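PDB 6NB0: histidine kinase from Paraburkholderia phymatum, which probably transfers the phosphate of ATP to a histidine of a protein, as a phosphorelay sensor kinase of the HisKA family. Local coordinates for residues A[47-52]-A[179-184]; A[54-59]-A[120-125]; A[139-144]-A[171-176]; A[187-192]-A[226-231]; A[249-254]-A[265-270]. All coordinates share one frame; numbering follows the deposited sequence.

Interaction 1: residues A[47-52]-A[179-184]; sequences ARRSAE and ALWLLV
One face of the Trp181 indole is overlaid by the aliphatic part of Arg49. CB sits almost squarely above the six-membered ring, 3.3 Å from its centroid and 7° off the normal, a CH-pi contact. CG continues across the bond shared by the two rings, and CD reaches the start of the indole, lying 3.6 Å from Trp181 CG. Ser50 N approaches Trp181 CH2 obliquely at 4.0 Å.

The guanidinium of Arg49 does not stack on the indole: the chain bends at chi2 (-79°) and the two planes end up 72° apart. The edge of the guanidinium is turned instead to Glu52 on its own helix, where NH1 donates to OE1 over 2.8 Å. Arg48 joins the same carboxylate through NE, and both arginines also pair with Glu174, forming a salt-bridge network. Its two carboxylates crowd each other, which could favour a shared proton. Arginine suits this place because its methylenes cover the aromatic face while its charge goes elsewhere. Val146, Val229 and Leu230 also touch Trp181. The arrangement is helix-on-helix packing of helix 44-68, which also packs on the second subunit, against helix 173-189 of the alpha/beta domain.

Interaction 2: residues A[54-59]-A[120-125]; sequences ALFMRD and RAETKA
Polar and charged groups dominate the meeting of Asp59 with Glu122. Asp59 OD2 comes within 3.4 Å of Glu122 CG, its nearest approach, and stands 3.5 Å from Glu122 OE1, so two acidic groups lie close together with no hydrogen bond between them. The two side chains lie nearly perpendicular. Such a pairing would be expected to cost energy unless positive charge offsets it, and Arg58 of the second subunit supplies that charge: its NE pairs with Asp59 OD1 and its NH2 with Glu122 OE1. The relation is reciprocal, since Arg58 of this chain reaches the same two acids of the partner. Aspartate and glutamate together suit the arginine as a two-pronged acceptor, although each Arg58 NH2 is shared with Glu231 of its own chain.

This is the setting of a HisKA dimerisation domain. As in such domains, helices 44-68 and 109-125 probably form the arms of a hairpin whose turn is not modelled, and they meet a second copy here. The two acids thus come from different helices of one chain, and their arginine from the other subunit.

Van der Waals contact is slighter. Phe56 CZ touches Glu122 OE2 at 3.7 Å, an oblique approach with ring and carboxylate planes 55° apart. The glutamate chain bends at chi2 (70°), which brings the carboxylate between Asp59 and Phe56; its rotation leaves OE1 near Asp59 and OE2 near the ring. Phe56 also packs on Leu126 and Leu253, with Arg175 and Arg256 at hand, and a flat apolar ring can serve both kinds of neighbour.

Interaction 3: residues A[139-144]-A[171-176]; sequences LDETIG and GDRERL
Arg173 reaches across to Glu141 with a fully stretched side chain. From CB, its CG lies anti to the backbone N (chi1 -174°), and the following torsions stay extended as far as NE. The methylenes CB, CG and CD meet nothing of segment 139-144; the side chain packs on Phe133 of strand 131-134. Contact begins at CZ, 3.4 Å from Glu141 OE1, and is completed by the two terminal nitrogens. NH2 donates to OE1 over 2.9 Å, almost in line with the C-O bond, and NH1 donates to the same oxygen over 3.1 Å on its syn side. OE1 lies within 2° of the guanidinium plane, although the planes of the two groups are 48° apart.

The grip is end-on and forked. Arginine suits it because its length spans the gap between the helices and its two terminal N-H groups can converge on one carboxylate oxygen. Behind it, Asp172 is the N-cap of the helix, its OD1 accepting from Arg175 N at 3.2 Å. Glu141 OE2 is paired with Arg45. With two positive charges close by, Glu141 would be expected to stay ionised, and the salt bridge ties helix 135-154 to the start of helix 173-189 at the protein surface.

Interaction 4: residues A[187-192]-A[226-231]; sequences AVEASA and LPHVLE
Two torsions bring Glu189 to the loop of His228, Val229 and Leu230. Its chi1 of -74° sets CG anti to the carbonyl carbon, and chi2 of -85° folds the chain so that the carboxylate faces the loop backbone. On the other side of the contact, chi2 of -72° rotates the His228 ring until ND1 faces that carboxylate.

Each oxygen has its own task. OE1 accepts from His228 ND1 over 2.6 Å in an almost straight bond, on its syn side and close to the imidazole plane; ring and carboxylate are nearly coplanar. OE2 takes two backbone donors: Val229 N at 2.7 Å, on the syn side but tilted out of the carboxylate plane, and Leu230 N at 2.9 Å, almost head-on. Three N-H groups therefore hold the carboxylate and fix its rotation. Glutamate suits the spot because its length lets a helix residue reach successive amides of a neighbouring loop. A salt bridge from Arg154 to OE1 adds a positive charge that probably favours the ionised form. At its far side His228 NE2 bonds to Asp223 O, which is consistent with a histidine protonated on both nitrogens.

Apolar contact completes the join. Leu230 CD1 packs against Glu189 CG at 4.0 Å, and the leucine continues into Trp181, Leu182 and Thr185 of helix 173-189. The whole is a His-carboxylate hydrogen bond combined with a carboxylate that binds consecutive backbone amides, and it fastens the loop ahead of helix 232-238 to the C-terminal end of helix 173-189.

Interaction 5: residues A[249-254]-A[265-270]; sequences WVLALC and FEQGEF
A hydrophobic helix-on-sheet core is where Leu251 and Cys254 meet Phe265 and Gln267, in the alpha/beta domain of the kinase. Cys254 lies over one face of the Phe265 ring: CB is 3.8 Å from the centroid and 15° off the normal, a CH-pi contact. Its sulfur stands further out, SG being 4.9 Å from the centroid in an oblique sulfur-aromatic contact. A small, polarisable residue fits here because it can lie against an aromatic face without forcing helix and strand apart.

Leu251 meets the same ring twice: CB obliquely, 3.9 Å from Phe265 CE2, and CD1 at the edge, in the ring plane, 4.0 Å from CZ. The CB of the phenylalanine already points toward the helix, and chi1 of 172° extends the ring further that way. The opposite face of the ring has Gln267 N 4.1 Å above its plane.

Leu251 CD1 also rests on the amide of Gln267, 3.5 Å from CD, and the two side chains cross at about a right angle. Gln267 extends beyond CG, which carries the amide past the leucine methyl to Ser248, whose backbone N donates to OE1; glutamine thus offers an apolar stem to the core and a polar end to the turn.

Strand 264-267 is the outermost strand next to 276-283, whose Leu278 touches Leu251, Phe265 and Gln267. Helix 173-189 also packs here, with Phe186 on Leu251 and Leu183 on Phe265, so the contact lies between this helix, helix 252-260 and the sheet.

In the fold
Along the chain, interactions 2 and 3 both fall within the span bounded by interaction 1, and interactions 4 and 5 follow in series. Helix 173-189 carries interaction 3 at its start, interaction 1 in its middle and interaction 4 at its end; the centres of 3 and 4 are about 20 Å apart. Helix 44-68 links interactions 1 and 2, whose centres are about 14 Å apart and which both touch the second subunit. Interaction 5 joins helix 252-260 to the edge of the five-stranded sheet and packs against interactions 1, 2 and 4. The dimerising helices and the alpha/beta domain are thus in direct contact in this structure.

Interaction 1: residues A[47-52]-A[179-184]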
# COMPACT_ATOMS: atom_id res chain seq x y z
N ALA A 47 -9.51 6.33 -2.10
CA ALA A 47 -8.81 5.59 -1.04
C ALA A 47 -7.93 4.49 -1.63
O ALA A 47 -6.83 4.23 -1.13
CB ALA A 47 -9.81 5.00 -0.05
N ARG A 48 -8.41 3.82 -2.67
CA ARG A 48 -7.62 2.78 -3.33
C ARG A 48 -6.33 3.37 -3.93
O ARG A 48 -5.23 2.82 -3.75
CB ARG A 48 -8.50 2.09 -4.37
CG ARG A 48 -7.93 0.87 -5.10
CD ARG A 48 -7.48 1.26 -6.48
NE ARG A 48 -7.04 0.10 -7.24
CZ ARG A 48 -7.73 -0.44 -8.24
NH1 ARG A 48 -8.90 0.09 -8.59
NH2 ARG A 48 -7.25 -1.50 -8.87
N ARG A 49 -6.47 4.47 -4.69
CA ARG A 49 -5.31 5.15 -5.27
C ARG A 49 -4.35 5.63 -4.20
O ARG A 49 -3.12 5.55 -4.37
CB ARG A 49 -5.78 6.35 -6.11
CG ARG A 49 -6.55 5.98 -7.38
CD ARG A 49 -5.58 5.53 -8.51
NE ARG A 49 -6.37 5.19 -9.69
CZ ARG A 49 -6.69 3.96 -10.08
NH1 ARG A 49 -6.25 2.87 -9.42
NH2 ARG A 49 -7.47 3.83 -11.15
N SER A 50 -4.88 6.19 -3.11
CA SER A 50 -4.02 6.59 -2.00
C SER A 50 -3.22 5.41 -1.44
O SER A 50 -2.03 5.56 -1.14
CB SER A 50 -4.86 7.23 -0.89
OG SER A 50 -5.65 8.29 -1.42
N ALA A 51 -3.86 4.26 -1.26
CA ALA A 51 -3.16 3.11 -0.69
C ALA A 51 -2.11 2.55 -1.66
O ALA A 51 -1.01 2.16 -1.23
CB ALA A 51 -4.17 2.02 -0.29
N GLU A 52 -2.44 2.51 -2.96
CA GLU A 52 -1.47 2.12 -3.99
C GLU A 52 -0.25 3.04 -3.96
O GLU A 52 0.90 2.57 -4.04
CB GLU A 52 -2.11 2.19 -5.38
CG GLU A 52 -3.26 1.22 -5.63
CD GLU A 52 -3.82 1.34 -7.05
OE1 GLU A 52 -4.35 2.41 -7.40
OE2 GLU A 52 -3.69 0.37 -7.83
N ALA A 179 -0.85 5.47 -12.15
CA ALA A 179 0.27 6.37 -12.42
C ALA A 179 -0.20 7.74 -12.87
O ALA A 179 0.31 8.77 -12.40
CB ALA A 179 1.22 5.75 -13.46
N LEU A 180 -1.18 7.79 -13.78
CA LEU A 180 -1.66 9.08 -14.25
C LEU A 180 -2.42 9.81 -13.15
O LEU A 180 -2.30 11.03 -13.01
CB LEU A 180 -2.54 8.91 -15.48
CG LEU A 180 -1.81 8.29 -16.68
CD1 LEU A 180 -2.82 8.05 -17.78
CD2 LEU A 180 -0.71 9.19 -17.19
N TRP A 181 -3.22 9.08 -12.37
CA TRP A 181 -3.88 9.68 -11.22
C TRP A 181 -2.87 10.39 -10.31
O TRP A 181 -3.09 11.53 -9.89
CB TRP A 181 -4.63 8.58 -10.45
CG TRP A 181 -5.37 9.06 -9.21
CD1 TRP A 181 -6.68 9.44 -9.12
CD2 TRP A 181 -4.82 9.18 -7.89
NE1 TRP A 181 -6.99 9.79 -7.80
CE2 TRP A 181 -5.85 9.64 -7.04
CE3 TRP A 181 -3.55 8.93 -7.33
CZ2 TRP A 181 -5.65 9.86 -5.67
CZ3 TRP A 181 -3.36 9.15 -5.97
CH2 TRP A 181 -4.39 9.62 -5.16
N LEU A 182 -1.75 9.73 -10.01
CA LEU A 182 -0.78 10.30 -9.08
C LEU A 182 -0.04 11.46 -9.72
O LEU A 182 0.24 12.47 -9.05
CB LEU A 182 0.20 9.21 -8.62
CG LEU A 182 1.31 9.63 -7.64
CD1 LEU A 182 0.70 10.24 -6.35
CD2 LEU A 182 2.19 8.42 -7.27
N LEU A 183 0.29 11.33 -11.01
CA LEU A 183 0.92 12.41 -11.75
C LEU A 183 0.12 13.71 -11.61
O LEU A 183 0.68 14.77 -11.32
CB LEU A 183 1.03 12.00 -13.22
CG LEU A 183 2.14 12.55 -14.11
CD1 LEU A 183 3.48 11.94 -13.68
CD2 LEU A 183 1.83 12.25 -15.58
N VAL A 184 -1.21 13.62 -11.80
CA VAL A 184 -2.05 14.82 -11.68
C VAL A 184 -2.27 15.20 -10.22
O VAL A 184 -2.23 16.39 -9.86
CB VAL A 184 -3.40 14.61 -12.41
CG1 VAL A 184 -4.25 15.90 -12.34
CG2 VAL A 184 -3.17 14.19 -13.91

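Interaction 2: residues A[54-59]-A[120-125]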
# COMPACT_ATOMS: atom_id res chain seq x y z
N ALA A 54 0.90 4.79 -1.52
CA ALA A 54 1.67 4.59 -0.30
C ALA A 54 2.42 3.27 -0.34
O ALA A 54 3.55 3.16 0.17
CB ALA A 54 0.75 4.63 0.92
N LEU A 55 1.79 2.26 -0.93
CA LEU A 55 2.44 0.96 -1.12
C LEU A 55 3.73 1.12 -1.91
O LEU A 55 4.79 0.64 -1.49
CB LEU A 55 1.48 0.02 -1.86
CG LEU A 55 2.02 -1.18 -2.63
CD1 LEU A 55 2.79 -2.00 -1.65
CD2 LEU A 55 0.87 -1.99 -3.20
N PHE A 56 3.66 1.76 -3.08
CA PHE A 56 4.84 1.91 -3.91
C PHE A 56 5.86 2.80 -3.24
O PHE A 56 7.07 2.60 -3.42
CB PHE A 56 4.46 2.46 -5.29
CG PHE A 56 3.90 1.41 -6.21
CD1 PHE A 56 2.60 0.95 -6.05
CD2 PHE A 56 4.70 0.85 -7.19
CE1 PHE A 56 2.09 -0.04 -6.88
CE2 PHE A 56 4.20 -0.14 -8.02
CZ PHE A 56 2.90 -0.59 -7.86
N MET A 57 5.41 3.79 -2.45
CA MET A 57 6.38 4.61 -1.73
C MET A 57 7.16 3.77 -0.72
O MET A 57 8.37 3.98 -0.54
CB MET A 57 5.70 5.78 -1.02
CG MET A 57 6.74 6.74 -0.45
SD MET A 57 5.95 8.15 0.40
CE MET A 57 6.12 7.58 2.06
N ARG A 58 6.51 2.80 -0.06
CA ARG A 58 7.24 1.93 0.87
C ARG A 58 8.22 1.02 0.14
O ARG A 58 9.29 0.72 0.68
CB ARG A 58 6.28 1.08 1.72
CG ARG A 58 5.09 1.80 2.41
CD ARG A 58 5.53 2.75 3.49
NE ARG A 58 4.45 3.25 4.38
CZ ARG A 58 3.60 4.24 4.07
NH1 ARG A 58 3.64 4.79 2.86
NH2 ARG A 58 2.71 4.68 4.94
N ASP A 59 7.86 0.55 -1.06
CA ASP A 59 8.81 -0.20 -1.89
C ASP A 59 10.02 0.64 -2.23
O ASP A 59 11.17 0.17 -2.19
CB ASP A 59 8.15 -0.64 -3.20
CG ASP A 59 7.31 -1.86 -3.05
OD1 ASP A 59 7.42 -2.52 -2.00
OD2 ASP A 59 6.55 -2.16 -4.00
N ARG A 120 11.65 -7.51 -5.99
CA ARG A 120 11.64 -8.32 -7.20
C ARG A 120 10.28 -8.94 -7.45
O ARG A 120 9.89 -9.14 -8.61
CB ARG A 120 12.72 -9.41 -7.11
N ALA A 121 9.53 -9.26 -6.39
CA ALA A 121 8.18 -9.76 -6.58
C ALA A 121 7.28 -8.70 -7.19
O ALA A 121 6.60 -8.94 -8.20
CB ALA A 121 7.61 -10.26 -5.26
N GLU A 122 7.27 -7.50 -6.60
CA GLU A 122 6.54 -6.39 -7.19
C GLU A 122 6.94 -6.16 -8.64
O GLU A 122 6.08 -5.96 -9.50
CB GLU A 122 6.76 -5.12 -6.37
CG GLU A 122 5.81 -3.98 -6.72
CD GLU A 122 4.39 -4.26 -6.29
OE1 GLU A 122 4.19 -4.55 -5.10
OE2 GLU A 122 3.48 -4.18 -7.14
N THR A 123 8.25 -6.22 -8.93
CA THR A 123 8.72 -6.10 -10.31
C THR A 123 8.04 -7.13 -11.22
O THR A 123 7.58 -6.79 -12.32
CB THR A 123 10.24 -6.25 -10.37
OG1 THR A 123 10.87 -5.20 -9.63
CG2 THR A 123 10.74 -6.22 -11.81
N LYS A 124 7.96 -8.39 -10.78
CA LYS A 124 7.32 -9.42 -11.60
C LYS A 124 5.81 -9.21 -11.70
O LYS A 124 5.21 -9.53 -12.74
CB LYS A 124 7.64 -10.81 -11.03
N ALA A 125 5.18 -8.67 -10.65
CA ALA A 125 3.75 -8.35 -10.72
C ALA A 125 3.46 -7.33 -11.81
O ALA A 125 2.46 -7.44 -12.53
CB ALA A 125 3.26 -7.83 -9.36

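Interaction 3: residues A[139-144]-A[171-176]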
# COMPACT_ATOMS: atom_id res chain seq x y z
N LEU A 139 -7.51 8.85 -20.06
CA LEU A 139 -7.21 10.24 -19.73
C LEU A 139 -8.41 10.94 -19.11
O LEU A 139 -8.26 11.69 -18.13
CB LEU A 139 -6.75 10.97 -21.00
CG LEU A 139 -5.45 10.42 -21.60
CD1 LEU A 139 -5.20 10.99 -23.00
CD2 LEU A 139 -4.24 10.70 -20.70
N ASP A 140 -9.61 10.76 -19.69
CA ASP A 140 -10.79 11.44 -19.15
C ASP A 140 -11.12 10.93 -17.75
O ASP A 140 -11.51 11.71 -16.87
CB ASP A 140 -11.99 11.24 -20.07
CG ASP A 140 -11.87 12.00 -21.39
OD1 ASP A 140 -11.24 13.08 -21.43
OD2 ASP A 140 -12.43 11.52 -22.38
N GLU A 141 -10.99 9.62 -17.53
CA GLU A 141 -11.21 9.07 -16.19
C GLU A 141 -10.24 9.65 -15.18
O GLU A 141 -10.63 9.92 -14.04
CB GLU A 141 -11.08 7.55 -16.23
CG GLU A 141 -11.24 6.88 -14.87
CD GLU A 141 -11.39 5.36 -14.97
OE1 GLU A 141 -10.76 4.75 -15.87
OE2 GLU A 141 -12.17 4.79 -14.16
N THR A 142 -8.97 9.82 -15.56
CA THR A 142 -7.98 10.43 -14.69
C THR A 142 -8.42 11.82 -14.27
O THR A 142 -8.39 12.17 -13.08
CB THR A 142 -6.61 10.50 -15.41
OG1 THR A 142 -6.17 9.18 -15.81
CG2 THR A 142 -5.54 11.12 -14.49
N ILE A 143 -8.81 12.64 -15.24
CA ILE A 143 -9.21 14.01 -14.93
C ILE A 143 -10.41 13.99 -14.00
O ILE A 143 -10.46 14.72 -13.00
CB ILE A 143 -9.52 14.78 -16.23
CG1 ILE A 143 -8.25 14.91 -17.09
CG2 ILE A 143 -10.15 16.15 -15.91
CD1 ILE A 143 -7.15 15.75 -16.44
N GLY A 144 -11.40 13.15 -14.33
CA GLY A 144 -12.60 13.07 -13.51
C GLY A 144 -12.30 12.63 -12.08
O GLY A 144 -12.82 13.22 -11.13
N GLY A 171 -1.28 -2.24 -22.69
CA GLY A 171 -0.63 -1.89 -21.44
C GLY A 171 -1.38 -2.44 -20.25
O GLY A 171 -2.43 -3.08 -20.38
N ASP A 172 -0.83 -2.18 -19.07
CA ASP A 172 -1.47 -2.59 -17.82
C ASP A 172 -2.38 -1.44 -17.43
O ASP A 172 -1.94 -0.47 -16.82
CB ASP A 172 -0.43 -2.90 -16.76
CG ASP A 172 -1.02 -3.43 -15.47
OD1 ASP A 172 -2.14 -3.04 -15.11
OD2 ASP A 172 -0.35 -4.24 -14.80
N ARG A 173 -3.65 -1.49 -17.86
CA ARG A 173 -4.47 -0.28 -17.77
C ARG A 173 -4.60 0.18 -16.32
O ARG A 173 -4.52 1.38 -16.05
CB ARG A 173 -5.87 -0.51 -18.35
CG ARG A 173 -6.69 0.80 -18.39
CD ARG A 173 -8.14 0.55 -18.83
NE ARG A 173 -8.84 1.81 -19.09
CZ ARG A 173 -9.39 2.58 -18.15
NH1 ARG A 173 -9.34 2.22 -16.87
NH2 ARG A 173 -9.99 3.71 -18.49
N GLU A 174 -4.79 -0.75 -15.39
CA GLU A 174 -5.00 -0.34 -14.01
C GLU A 174 -3.75 0.34 -13.44
O GLU A 174 -3.86 1.35 -12.74
CB GLU A 174 -5.41 -1.53 -13.15
CG GLU A 174 -5.93 -1.16 -11.75
CD GLU A 174 -4.86 -0.62 -10.80
OE1 GLU A 174 -3.77 -1.21 -10.68
OE2 GLU A 174 -5.10 0.43 -10.16
N ARG A 175 -2.55 -0.20 -13.71
CA ARG A 175 -1.34 0.46 -13.20
C ARG A 175 -1.10 1.81 -13.88
O ARG A 175 -0.66 2.76 -13.23
CB ARG A 175 -0.12 -0.45 -13.41
CG ARG A 175 -0.16 -1.74 -12.62
CD ARG A 175 -0.21 -1.53 -11.12
NE ARG A 175 0.12 -2.78 -10.43
CZ ARG A 175 -0.07 -3.01 -9.13
NH1 ARG A 175 0.29 -4.19 -8.62
NH2 ARG A 175 -0.62 -2.09 -8.34
N LEU A 176 -1.32 1.89 -15.19
CA LEU A 176 -1.21 3.18 -15.86
C LEU A 176 -2.22 4.16 -15.31
O LEU A 176 -1.93 5.36 -15.19
CB LEU A 176 -1.40 3.01 -17.37
CG LEU A 176 -0.26 2.19 -18.00
CD1 LEU A 176 -0.69 1.58 -19.36
CD2 LEU A 176 1.00 3.05 -18.17

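Interaction 4: residues A[187-192]-A[226-231]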
# COMPACT_ATOMS: atom_id res chain seq x y z
N ALA A 187 0.56 17.19 -8.63
CA ALA A 187 0.60 18.59 -9.06
C ALA A 187 -0.48 19.38 -8.36
O ALA A 187 -0.23 20.51 -7.90
CB ALA A 187 0.43 18.66 -10.59
N VAL A 188 -1.68 18.79 -8.21
CA VAL A 188 -2.77 19.45 -7.49
C VAL A 188 -2.37 19.72 -6.04
O VAL A 188 -2.58 20.82 -5.52
CB VAL A 188 -4.06 18.62 -7.58
CG1 VAL A 188 -5.14 19.19 -6.64
CG2 VAL A 188 -4.56 18.61 -9.04
N GLU A 189 -1.76 18.71 -5.38
CA GLU A 189 -1.34 18.90 -3.99
C GLU A 189 -0.34 20.03 -3.87
O GLU A 189 -0.33 20.77 -2.87
CB GLU A 189 -0.74 17.60 -3.43
CG GLU A 189 -1.76 16.49 -3.12
CD GLU A 189 -2.39 16.64 -1.73
OE1 GLU A 189 -2.45 17.77 -1.21
OE2 GLU A 189 -2.84 15.62 -1.16
N ALA A 190 0.48 20.21 -4.89
CA ALA A 190 1.47 21.28 -4.94
C ALA A 190 0.97 22.50 -5.71
O ALA A 190 1.77 23.21 -6.34
CB ALA A 190 2.77 20.75 -5.55
N SER A 191 -0.34 22.78 -5.66
CA SER A 191 -0.91 23.96 -6.31
C SER A 191 -1.69 24.79 -5.30
O SER A 191 -2.34 24.26 -4.40
CB SER A 191 -1.84 23.57 -7.48
OG SER A 191 -1.13 22.98 -8.56
N ALA A 192 -1.66 26.12 -5.50
CA ALA A 192 -2.49 27.05 -4.76
C ALA A 192 -3.82 27.26 -5.49
O ALA A 192 -3.90 27.09 -6.71
CB ALA A 192 -1.79 28.40 -4.57
N LEU A 226 -5.44 23.23 4.11
CA LEU A 226 -5.93 22.79 2.81
C LEU A 226 -6.31 21.32 2.86
O LEU A 226 -5.65 20.55 3.56
CB LEU A 226 -4.87 22.98 1.71
CG LEU A 226 -4.33 24.41 1.52
CD1 LEU A 226 -3.33 24.45 0.36
CD2 LEU A 226 -5.45 25.43 1.32
N PRO A 227 -7.37 20.90 2.15
CA PRO A 227 -7.65 19.46 2.04
C PRO A 227 -6.48 18.75 1.37
O PRO A 227 -5.75 19.33 0.57
CB PRO A 227 -8.91 19.40 1.16
CG PRO A 227 -9.50 20.80 1.19
CD PRO A 227 -8.38 21.76 1.49
N HIS A 228 -6.32 17.47 1.70
CA HIS A 228 -5.26 16.68 1.10
C HIS A 228 -5.76 15.28 0.83
O HIS A 228 -6.71 14.81 1.46
CB HIS A 228 -4.03 16.61 2.03
CG HIS A 228 -3.38 17.93 2.25
ND1 HIS A 228 -2.64 18.57 1.28
CD2 HIS A 228 -3.35 18.74 3.34
CE1 HIS A 228 -2.18 19.71 1.76
NE2 HIS A 228 -2.60 19.84 3.00
N VAL A 229 -5.10 14.60 -0.12
CA VAL A 229 -5.33 13.19 -0.39
C VAL A 229 -4.09 12.35 -0.05
O VAL A 229 -4.20 11.29 0.56
CB VAL A 229 -5.75 12.99 -1.86
CG1 VAL A 229 -5.72 11.53 -2.26
CG2 VAL A 229 -7.15 13.55 -2.12
N LEU A 230 -2.91 12.83 -0.43
CA LEU A 230 -1.70 12.04 -0.19
C LEU A 230 -1.32 12.05 1.29
O LEU A 230 -1.69 12.95 2.06
CB LEU A 230 -0.55 12.58 -1.06
CG LEU A 230 -0.83 12.58 -2.58
CD1 LEU A 230 0.35 13.16 -3.39
CD2 LEU A 230 -1.19 11.15 -3.12
N GLU A 231 -0.55 11.05 1.69
CA GLU A 231 -0.16 10.91 3.10
C GLU A 231 0.61 12.12 3.59
O GLU A 231 1.42 12.70 2.87
CB GLU A 231 0.71 9.67 3.30
CG GLU A 231 0.01 8.33 3.23
CD GLU A 231 1.01 7.20 3.40
OE1 GLU A 231 2.00 7.17 2.62
OE2 GLU A 231 0.82 6.36 4.31

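Interaction 5: residues A[249-254]-A[265-270]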
# COMPACT_ATOMS: atom_id res chain seq x y z
N TRP A 249 9.78 10.73 -2.73
CA TRP A 249 9.40 9.33 -2.53
C TRP A 249 7.98 9.06 -2.98
O TRP A 249 7.68 7.98 -3.52
CB TRP A 249 9.52 8.97 -1.05
CG TRP A 249 10.89 9.01 -0.52
CD1 TRP A 249 12.04 9.23 -1.21
CD2 TRP A 249 11.25 8.82 0.85
NE1 TRP A 249 13.12 9.18 -0.35
CE2 TRP A 249 12.66 8.93 0.92
CE3 TRP A 249 10.53 8.57 2.02
CZ2 TRP A 249 13.36 8.80 2.13
CZ3 TRP A 249 11.24 8.43 3.22
CH2 TRP A 249 12.63 8.55 3.26
N VAL A 250 7.09 10.03 -2.79
CA VAL A 250 5.69 9.77 -3.05
C VAL A 250 5.42 9.51 -4.53
O VAL A 250 4.38 8.95 -4.86
CB VAL A 250 4.82 10.94 -2.52
CG1 VAL A 250 5.02 12.21 -3.37
CG2 VAL A 250 3.34 10.56 -2.49
N LEU A 251 6.33 9.89 -5.43
CA LEU A 251 6.11 9.66 -6.86
C LEU A 251 6.59 8.28 -7.31
O LEU A 251 6.60 7.99 -8.51
CB LEU A 251 6.79 10.77 -7.69
CG LEU A 251 6.05 12.12 -7.58
CD1 LEU A 251 6.86 13.31 -8.09
CD2 LEU A 251 4.68 12.07 -8.26
N ALA A 252 7.01 7.43 -6.37
CA ALA A 252 7.54 6.12 -6.69
C ALA A 252 6.63 5.34 -7.64
O ALA A 252 7.11 4.64 -8.54
CB ALA A 252 7.77 5.34 -5.40
N LEU A 253 5.31 5.42 -7.43
CA LEU A 253 4.39 4.67 -8.29
C LEU A 253 4.54 5.06 -9.76
O LEU A 253 4.59 4.20 -10.63
CB LEU A 253 2.94 4.86 -7.82
CG LEU A 253 1.92 3.87 -8.41
CD1 LEU A 253 0.71 3.74 -7.47
CD2 LEU A 253 1.42 4.32 -9.76
N CYS A 254 4.59 6.37 -10.05
CA CYS A 254 4.84 6.82 -11.43
C CYS A 254 6.12 6.23 -12.01
O CYS A 254 6.15 5.75 -13.14
CB CYS A 254 4.92 8.35 -11.47
SG CYS A 254 3.42 9.15 -10.86
N PHE A 265 10.44 8.11 -16.12
CA PHE A 265 9.71 9.16 -15.40
C PHE A 265 10.69 10.24 -14.97
O PHE A 265 11.79 9.93 -14.53
CB PHE A 265 9.00 8.57 -14.18
CG PHE A 265 8.38 9.61 -13.30
CD1 PHE A 265 7.28 10.31 -13.73
CD2 PHE A 265 8.95 9.93 -12.06
CE1 PHE A 265 6.72 11.31 -12.92
CE2 PHE A 265 8.39 10.93 -11.25
CZ PHE A 265 7.27 11.61 -11.68
N GLU A 266 10.31 11.51 -15.14
CA GLU A 266 11.18 12.62 -14.77
C GLU A 266 10.37 13.60 -13.93
O GLU A 266 9.33 14.09 -14.39
CB GLU A 266 11.76 13.31 -16.00
CG GLU A 266 12.58 12.40 -16.90
CD GLU A 266 13.32 13.15 -17.98
OE1 GLU A 266 12.71 14.00 -18.65
OE2 GLU A 266 14.53 12.89 -18.15
N GLN A 267 10.86 13.87 -12.73
CA GLN A 267 10.31 14.91 -11.86
C GLN A 267 11.18 16.15 -11.99
O GLN A 267 12.36 16.14 -11.59
CB GLN A 267 10.23 14.43 -10.42
CG GLN A 267 9.63 15.46 -9.49
CD GLN A 267 9.81 15.12 -8.05
OE1 GLN A 267 10.36 14.06 -7.71
NE2 GLN A 267 9.38 16.02 -7.16
N GLY A 268 10.64 17.21 -12.59
CA GLY A 268 11.39 18.46 -12.66
C GLY A 268 11.45 19.12 -11.30
O GLY A 268 10.77 18.74 -10.34
N GLU A 269 12.27 20.16 -11.21
CA GLU A 269 12.33 20.91 -9.97
C GLU A 269 11.09 21.79 -9.83
O GLU A 269 10.30 21.95 -10.77
CB GLU A 269 13.61 21.75 -9.90
CG GLU A 269 13.64 22.93 -10.85
CD GLU A 269 14.76 23.92 -10.54
OE1 GLU A 269 15.23 23.96 -9.38
OE2 GLU A 269 15.17 24.64 -11.46
N PHE A 270 10.87 22.29 -8.62
CA PHE A 270 9.85 23.31 -8.40
C PHE A 270 10.42 24.63 -8.90
O PHE A 270 11.33 25.19 -8.27
CB PHE A 270 9.44 23.39 -6.92
CG PHE A 270 8.72 22.15 -6.41
CD1 PHE A 270 7.50 21.76 -6.95
CD2 PHE A 270 9.24 21.40 -5.36
CE1 PHE A 270 6.83 20.65 -6.45
CE2 PHE A 270 8.57 20.27 -4.88
CZ PHE A 270 7.36 19.91 -5.41